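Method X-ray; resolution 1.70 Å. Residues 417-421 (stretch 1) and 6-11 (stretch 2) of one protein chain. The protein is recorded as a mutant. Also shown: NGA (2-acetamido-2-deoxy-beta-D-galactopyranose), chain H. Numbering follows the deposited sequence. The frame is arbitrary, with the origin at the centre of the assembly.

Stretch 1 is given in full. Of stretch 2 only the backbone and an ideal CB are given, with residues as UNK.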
# COMPACT_ATOMS: atom_id res chain seq x y z
N PRO A 417 7.65 -4.80 11.64
CA PRO A 417 6.47 -3.96 11.62
C PRO A 417 5.45 -4.56 10.63
O PRO A 417 5.85 -5.31 9.73
CB PRO A 417 7.01 -2.61 11.11
CG PRO A 417 8.22 -2.97 10.31
CD PRO A 417 8.83 -4.11 11.10
N PHE A 418 4.16 -4.25 10.81
CA PHE A 418 3.06 -4.84 10.01
C PHE A 418 2.97 -6.35 10.16
O PHE A 418 2.42 -7.01 9.30
CB PHE A 418 3.11 -4.40 8.52
CG PHE A 418 3.02 -2.90 8.34
CD1 PHE A 418 4.18 -2.13 8.27
CD2 PHE A 418 1.77 -2.25 8.28
CE1 PHE A 418 4.09 -0.73 8.14
CE2 PHE A 418 1.68 -0.83 8.17
CZ PHE A 418 2.86 -0.09 8.09
N THR A 419 3.52 -6.88 11.24
CA THR A 419 3.23 -8.25 11.65
C THR A 419 2.90 -8.18 13.13
O THR A 419 3.19 -7.16 13.79
CB THR A 419 4.39 -9.21 11.35
OG1 THR A 419 5.45 -9.02 12.30
CG2 THR A 419 4.89 -9.05 9.86
N LYS A 420 2.23 -9.22 13.64
CA LYS A 420 1.68 -9.17 14.99
C LYS A 420 2.51 -10.00 15.98
O LYS A 420 2.85 -11.14 15.69
CB LYS A 420 0.21 -9.65 14.99
CG LYS A 420 -0.49 -9.45 16.34
CD LYS A 420 -1.93 -9.91 16.27
CE LYS A 420 -2.61 -9.67 17.60
NZ LYS A 420 -2.95 -8.21 17.74
N CYS A 421 2.82 -9.43 17.14
CA CYS A 421 3.44 -10.24 18.20
C CYS A 421 2.46 -11.36 18.63
O CYS A 421 1.30 -11.09 18.96
CB CYS A 421 3.75 -9.38 19.40
SG CYS A 421 5.00 -8.11 19.07
N UNK A 6 0.04 0.58 15.60
CA UNK A 6 0.40 -0.82 15.34
C UNK A 6 -0.39 -1.42 14.17
O UNK A 6 -1.09 -2.42 14.34
CB UNK A 6 0.17 -1.66 16.60
N UNK A 7 -0.27 -0.81 12.98
CA UNK A 7 -1.00 -1.32 11.80
C UNK A 7 -0.47 -2.68 11.36
O UNK A 7 0.70 -3.01 11.60
CB UNK A 7 -0.90 -0.33 10.64
N UNK A 8 -1.36 -3.44 10.75
CA UNK A 8 -1.06 -4.75 10.22
C UNK A 8 -1.03 -4.78 8.71
O UNK A 8 -0.29 -5.58 8.12
CB UNK A 8 -2.08 -5.77 10.73
N UNK A 9 -1.81 -3.90 8.07
CA UNK A 9 -1.89 -3.88 6.61
C UNK A 9 -2.51 -2.54 6.20
O UNK A 9 -3.33 -1.97 6.92
CB UNK A 9 -2.71 -5.06 6.08
N UNK A 10 -2.05 -1.99 5.07
CA UNK A 10 -2.68 -0.81 4.48
C UNK A 10 -2.89 -1.07 2.98
O UNK A 10 -1.94 -1.41 2.25
CB UNK A 10 -1.83 0.44 4.71
N UNK A 11 -4.13 -0.97 2.54
CA UNK A 11 -4.42 -0.99 1.11
C UNK A 11 -5.90 -1.04 0.82
O UNK A 11 -6.74 -0.85 1.72
CB UNK A 11 -3.73 -2.19 0.45
C1 NGA H . -4.88 -9.94 3.31
C2 NGA H . -5.50 -10.48 4.62
C3 NGA H . -4.40 -10.63 5.67
C4 NGA H . -3.25 -11.49 5.15
C5 NGA H . -2.72 -10.89 3.84
C6 NGA H . -1.56 -11.65 3.23
C7 NGA H . -6.36 -8.39 5.77
C8 NGA H . -7.64 -7.71 6.19
N2 NGA H . -6.54 -9.57 5.15
O1 NGA H . -5.87 -9.88 2.29
O3 NGA H . -4.96 -11.19 6.87
O4 NGA H . -3.68 -12.84 4.93
O5 NGA H . -3.78 -10.76 2.86
O6 NGA H . -1.09 -10.80 2.17
O7 NGA H . -5.25 -7.89 5.99

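At position 6 the CA-to-CB bond runs sideways to stretch 1, and nothing of that stretch lies within 5.5 Å of the ideal CB. The backbone angles, -127/60, are ones that asparagine tolerates well, but stretch 1 sets no demand, and many polar or small side chains would serve. The deposited residue is Asn6, with chi1 in the p well; the nearest approach, Asn6 ND2 to Lys420 NZ, is 5.6 Å, too far for a contact, and its ND2 is hydrogen-bonded elsewhere in the structure.

Position 7 is more constrained. Its CB also points sideways, yet the ideal CB is 3.6 Å from Phe418 CE2, so the side chain begins beside an aromatic ring. Stretch 1 offers carbon here and no charge, which favours a compact apolar residue: alanine, valine or proline. The angles, -68/152, lie in the region open to proline, although they do not require it. The residue is Pro7, and its ring packs obliquely against that of Phe418, with Pro7 CG 3.3 Å from Phe418 CE2, a close apolar contact. The backbone on this side needs no particular side chain for its part: Phe418 CA approaches Pro7 O at 3.4 Å in a CA-H...O contact, with an angle of 160° at the hydrogen. A water joins the same two residues, donating to Pro7 O and accepting from Phe418 N, with 2.8 Å from the water oxygen to each of these atoms.

At position 8 the CA-to-CB bond points away from stretch 1, and the ideal CB is 4.9 Å from Phe418 O. A short side chain would therefore reach little, whereas a longer, branched or flexible one could bring its end nearer to the backbone of Thr419 and Lys420. Leucine, methionine or the aliphatic part of a longer polar chain would all be reasonable. The end of Leu8, with chi1 m and chi2 t, does come nearer: Leu8 CD2 comes to 3.7 Å from Thr419 C and 3.9 Å from Lys420 CB. Nearby, Leu8 O and Phe418 O are 3.3 Å apart; both are acceptors, so this is proximity without a hydrogen bond.

Position 9 directs its CB away, with nothing of stretch 1 within 5.5 Å. The sugar lies on that side, making a polar residue plausible. Asp9 is found there, and its OD2 is 3.1 Å from O7 of NGA. On the side of stretch 1, Asp9 N lies 3.9 Å from Phe418 CD2, at the edge of the ring.

At position 10 the CB points sideways, 5.1 Å from Phe418 CE2 in its ideal place. The gap suits a medium-sized apolar chain such as isoleucine, leucine or methionine, and the extended angles, -132/123, accommodate beta-branching. Ile10, chi1 m and chi2 t, extends CD1 to 3.7 Å from Phe418 CE2, again obliquely to the ring.

Position 11 is out of reach of stretch 1, but its angles, 173/-168, are readily adopted by glycine. The residue is Gly11.

Stretch 2, residues 6-11: NPLDIG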
# COMPACT_ATOMS: atom_id res chain seq x y z
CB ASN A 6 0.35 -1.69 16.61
CG ASN A 6 -1.04 -1.76 17.24
OD1 ASN A 6 -1.89 -0.89 17.02
ND2 ASN A 6 -1.28 -2.83 18.00
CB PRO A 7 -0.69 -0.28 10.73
CG PRO A 7 0.64 0.28 11.12
CD PRO A 7 0.58 0.35 12.63
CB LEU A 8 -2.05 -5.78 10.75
CG LEU A 8 -1.76 -6.19 12.20
CD1 LEU A 8 -2.90 -7.09 12.64
CD2 LEU A 8 -0.43 -6.91 12.32
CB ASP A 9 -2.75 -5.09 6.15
CG ASP A 9 -2.39 -5.58 4.75
OD1 ASP A 9 -1.55 -4.96 4.09
OD2 ASP A 9 -2.97 -6.61 4.30
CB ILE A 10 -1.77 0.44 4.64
CG1 ILE A 10 -1.41 0.72 6.10
CG2 ILE A 10 -2.41 1.64 3.99
CD1 ILE A 10 -0.25 1.76 6.28
O HOH W 1 3.25 -2.19 12.52
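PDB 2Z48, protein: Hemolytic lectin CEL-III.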